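Long-range contact in uncharacterized protein, cytosolic disulfide reductase DsbM (Pseudomonas aeruginosa PAO1, PDB 5HFI), which probably acts as a cytosolic disulfide reductase of the DsbA-like thioredoxin family and binds glutathione in its active-site pocket: residues 83-88 with 127-132. Residues are numbered along the deposited sequence; the frame is centred on the assembly and turned at random.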
ATOM      1  N   ASP A  83      -2.568  19.377   8.082  1.00 31.31           N
ATOM      2  CA  ASP A  83      -3.042  20.746   7.928  1.00 39.47           C
ATOM      3  C   ASP A  83      -2.982  21.236   6.487  1.00 36.82           C
ATOM      4  O   ASP A  83      -3.191  22.428   6.240  1.00 36.74           O
ATOM      5  CB  ASP A  83      -2.241  21.679   8.838  1.00 44.42           C
ATOM      6  CG  ASP A  83      -2.413  21.346  10.309  1.00 49.41           C
ATOM      7  OD1 ASP A  83      -3.536  20.966  10.706  1.00 50.25           O
ATOM      8  OD2 ASP A  83      -1.426  21.459  11.067  1.00 51.52           O
ATOM      9  N   GLY A  84      -2.706  20.352   5.533  1.00 31.90           N
ATOM     10  CA  GLY A  84      -2.683  20.745   4.140  1.00 28.87           C
ATOM     11  C   GLY A  84      -3.607  19.912   3.277  1.00 26.93           C
ATOM     12  O   GLY A  84      -4.609  20.412   2.759  1.00 29.14           O
ATOM     13  N   LEU A  85      -3.278  18.630   3.125  1.00 24.41           N
ATOM     14  CA  LEU A  85      -4.070  17.751   2.272  1.00 22.88           C
ATOM     15  C   LEU A  85      -5.455  17.510   2.861  1.00 23.96           C
ATOM     16  O   LEU A  85      -6.469  17.654   2.169  1.00 24.65           O
ATOM     17  CB  LEU A  85      -3.336  16.426   2.069  1.00 21.05           C
ATOM     18  CG  LEU A  85      -4.009  15.419   1.139  1.00 20.49           C
ATOM     19  CD1 LEU A  85      -4.141  15.997  -0.253  1.00 21.65           C
ATOM     20  CD2 LEU A  85      -3.230  14.119   1.113  1.00 18.04           C
ATOM     21  N   LEU A  86      -5.521  17.135   4.140  1.00 25.01           N
ATOM     22  CA  LEU A  86      -6.804  16.868   4.778  1.00 26.33           C
ATOM     23  C   LEU A  86      -7.654  18.120   4.924  1.00 35.73           C
ATOM     24  O   LEU A  86      -8.831  18.016   5.285  1.00 38.79           O
ATOM     25  CB  LEU A  86      -6.574  16.216   6.141  1.00 32.03           C
ATOM     26  CG  LEU A  86      -6.218  14.732   6.030  1.00 30.67           C
ATOM     27  CD1 LEU A  86      -6.094  14.089   7.396  1.00 30.63           C
ATOM     28  CD2 LEU A  86      -7.250  14.008   5.178  1.00 33.21           C
ATOM     29  N   ARG A  87      -7.087  19.289   4.647  1.00 30.21           N
ATOM     30  CA  ARG A  87      -7.811  20.546   4.647  1.00 37.66           C
ATOM     31  C   ARG A  87      -8.116  21.043   3.238  1.00 37.80           C
ATOM     32  O   ARG A  87      -8.790  22.067   3.087  1.00 45.89           O
ATOM     33  CB  ARG A  87      -7.005  21.597   5.411  1.00 38.31           C
ATOM     34  CG  ARG A  87      -6.511  21.129   6.781  1.00 42.44           C
ATOM     35  CD  ARG A  87      -7.205  21.886   7.896  1.00 43.23           C
ATOM     36  NE  ARG A  87      -6.615  21.681   9.215  1.00 46.41           N
ATOM     37  CZ  ARG A  87      -7.284  21.827  10.355  1.00 46.60           C
ATOM     38  NH1 ARG A  87      -8.565  22.170  10.332  1.00 41.93           N
ATOM     39  NH2 ARG A  87      -6.677  21.631  11.516  1.00 46.05           N
ATOM     40  N   ASP A  88      -7.643  20.337   2.211  1.00 39.17           N
ATOM     41  CA  ASP A  88      -7.793  20.756   0.820  1.00 40.26           C
ATOM     42  C   ASP A  88      -9.125  20.239   0.286  1.00 42.53           C
ATOM     43  O   ASP A  88      -9.298  19.032   0.093  1.00 41.51           O
ATOM     44  CB  ASP A  88      -6.625  20.241  -0.019  1.00 41.87           C
ATOM     45  CG  ASP A  88      -6.750  20.604  -1.490  1.00 45.92           C
ATOM     46  OD1 ASP A  88      -6.064  19.965  -2.317  1.00 45.76           O
ATOM     47  OD2 ASP A  88      -7.523  21.527  -1.823  1.00 48.83           O
ATOM     48  N   GLY A 127       1.893  15.231   2.126  1.00 13.19           N
ATOM     49  CA  GLY A 127       0.612  15.827   1.799  1.00 13.90           C
ATOM     50  C   GLY A 127       0.377  16.017   0.318  1.00 15.98           C
ATOM     51  O   GLY A 127      -0.333  16.948  -0.077  1.00 14.93           O
ATOM     52  N   ARG A 128       0.966  15.165  -0.516  1.00 12.55           N
ATOM     53  CA  ARG A 128       0.768  15.249  -1.954  1.00 15.71           C
ATOM     54  C   ARG A 128      -0.562  14.615  -2.352  1.00 13.27           C
ATOM     55  O   ARG A 128      -1.159  13.834  -1.605  1.00 12.93           O
ATOM     56  CB  ARG A 128       1.912  14.560  -2.699  1.00 12.87           C
ATOM     57  CG  ARG A 128       3.297  14.974  -2.244  1.00 14.90           C
ATOM     58  CD  ARG A 128       3.538  16.449  -2.493  1.00 26.81           C
ATOM     59  NE  ARG A 128       3.227  16.828  -3.868  1.00 34.50           N
ATOM     60  CZ  ARG A 128       4.045  16.640  -4.900  1.00 32.94           C
ATOM     61  NH1 ARG A 128       5.229  16.071  -4.717  1.00 31.50           N
ATOM     62  NH2 ARG A 128       3.677  17.022  -6.116  1.00 26.23           N
ATOM     63  N   ARG A 129      -1.019  14.955  -3.556  1.00 12.93           N
ATOM     64  CA  ARG A 129      -2.283  14.445  -4.089  1.00 14.29           C
ATOM     65  C   ARG A 129      -1.968  13.220  -4.942  1.00 13.08           C
ATOM     66  O   ARG A 129      -1.766  13.312  -6.152  1.00 13.50           O
ATOM     67  CB  ARG A 129      -3.015  15.531  -4.870  1.00 14.57           C
ATOM     68  CG  ARG A 129      -3.309  16.757  -4.021  1.00 21.58           C
ATOM     69  CD  ARG A 129      -4.542  17.493  -4.491  1.00 36.20           C
ATOM     70  NE  ARG A 129      -4.200  18.420  -5.554  1.00 43.91           N
ATOM     71  CZ  ARG A 129      -4.995  19.404  -5.948  1.00 52.42           C
ATOM     72  NH1 ARG A 129      -6.170  19.582  -5.351  1.00 56.91           N
ATOM     73  NH2 ARG A 129      -4.618  20.214  -6.929  1.00 52.76           N
ATOM     74  N   ILE A 130      -1.937  12.049  -4.294  1.00 12.77           N
ATOM     75  CA  ILE A 130      -1.529  10.819  -4.973  1.00  8.70           C
ATOM     76  C   ILE A 130      -2.585  10.288  -5.927  1.00 11.48           C
ATOM     77  O   ILE A 130      -2.334   9.295  -6.622  1.00 13.07           O
ATOM     78  CB  ILE A 130      -1.158   9.718  -3.957  1.00 13.72           C
ATOM     79  CG1 ILE A 130      -2.366   9.342  -3.105  1.00 16.25           C
ATOM     80  CG2 ILE A 130      -0.013  10.185  -3.069  1.00 16.43           C
ATOM     81  CD1 ILE A 130      -2.112   8.177  -2.173  1.00 18.89           C
ATOM     82  N   ALA A 131      -3.758  10.913  -5.991  1.00 10.86           N
ATOM     83  CA  ALA A 131      -4.737  10.540  -6.997  1.00 11.92           C
ATOM     84  C   ALA A 131      -4.498  11.231  -8.331  1.00 17.08           C
ATOM     85  O   ALA A 131      -5.201  10.933  -9.301  1.00 16.64           O
ATOM     86  CB  ALA A 131      -6.152  10.861  -6.509  1.00 18.56           C
ATOM     87  N   GLU A 132      -3.531  12.139  -8.406  1.00 12.44           N
ATOM     88  CA  GLU A 132      -3.305  12.910  -9.619  1.00 12.42           C
ATOM     89  C   GLU A 132      -2.124  12.351 -10.400  1.00 11.09           C
ATOM     90  O   GLU A 132      -1.079  12.020  -9.830  1.00 10.85           O
ATOM     91  CB  GLU A 132      -3.085  14.389  -9.302  1.00 15.06           C
ATOM     92  CG  GLU A 132      -4.346  15.088  -8.812  1.00 30.41           C
ATOM     93  CD  GLU A 132      -4.133  16.563  -8.540  1.00 46.78           C
ATOM     94  OE1 GLU A 132      -2.967  16.968  -8.347  1.00 45.38           O
ATOM     95  OE2 GLU A 132      -5.134  17.316  -8.523  1.00 54.10           O
TER
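Asp88 OD1 reaches the guanidinium of Arg129 obliquely and forms a salt bridge with Arg129 NH1 at 3.1 Å, the carboxylate and guanidinium planes turned 38° apart. Over one face, displaced toward the rim, OE2 of Glu132, a neighbour of Arg129 within 127-132, stands 3.1 Å above the plane; no N-H points at it, and its attraction to Arg129 NE is one of charge alone. The Asp88 and Arg129 side chains cross at about a right angle, and a bend at chi3 (-85°) sets Arg129 NE off the line of the preceding chain. Ser90 OG hydrogen-bonds to both Arg129 NH1 and Asp88 OD2, tying the two charged groups together a second time. The positive guanidinium would be expected to ease the repulsion between the two carboxylates, Asp88 OD1 and Glu132 OE2 lying 6.8 Å apart.

Apart from the salt bridge, the buried Leu85 supplies the packing, against backbone carbonyls and an aliphatic carbon. It rests CD2 on Arg128 O, 3.4 Å away, while its CB meets Gly127 O at 3.7 Å. Its other methyl, CD1, touches Arg129 CG at 3.9 Å, bringing the leucine against the aliphatic part of Arg129.

Two type I turns, Leu85 to Asp88 and Arg129 to Glu132, carry the acidic partners. This is structural packing within the helical part inserted between strands 37-42 and 182-186 of the DsbA-like thioredoxin fold, away from the glutathione site. It links helix 79-85 and the turn that follows it, near the protein surface, to the connection between helices 112-124 and 133-142, with Leu85 also packing on His123 of helix 112-124.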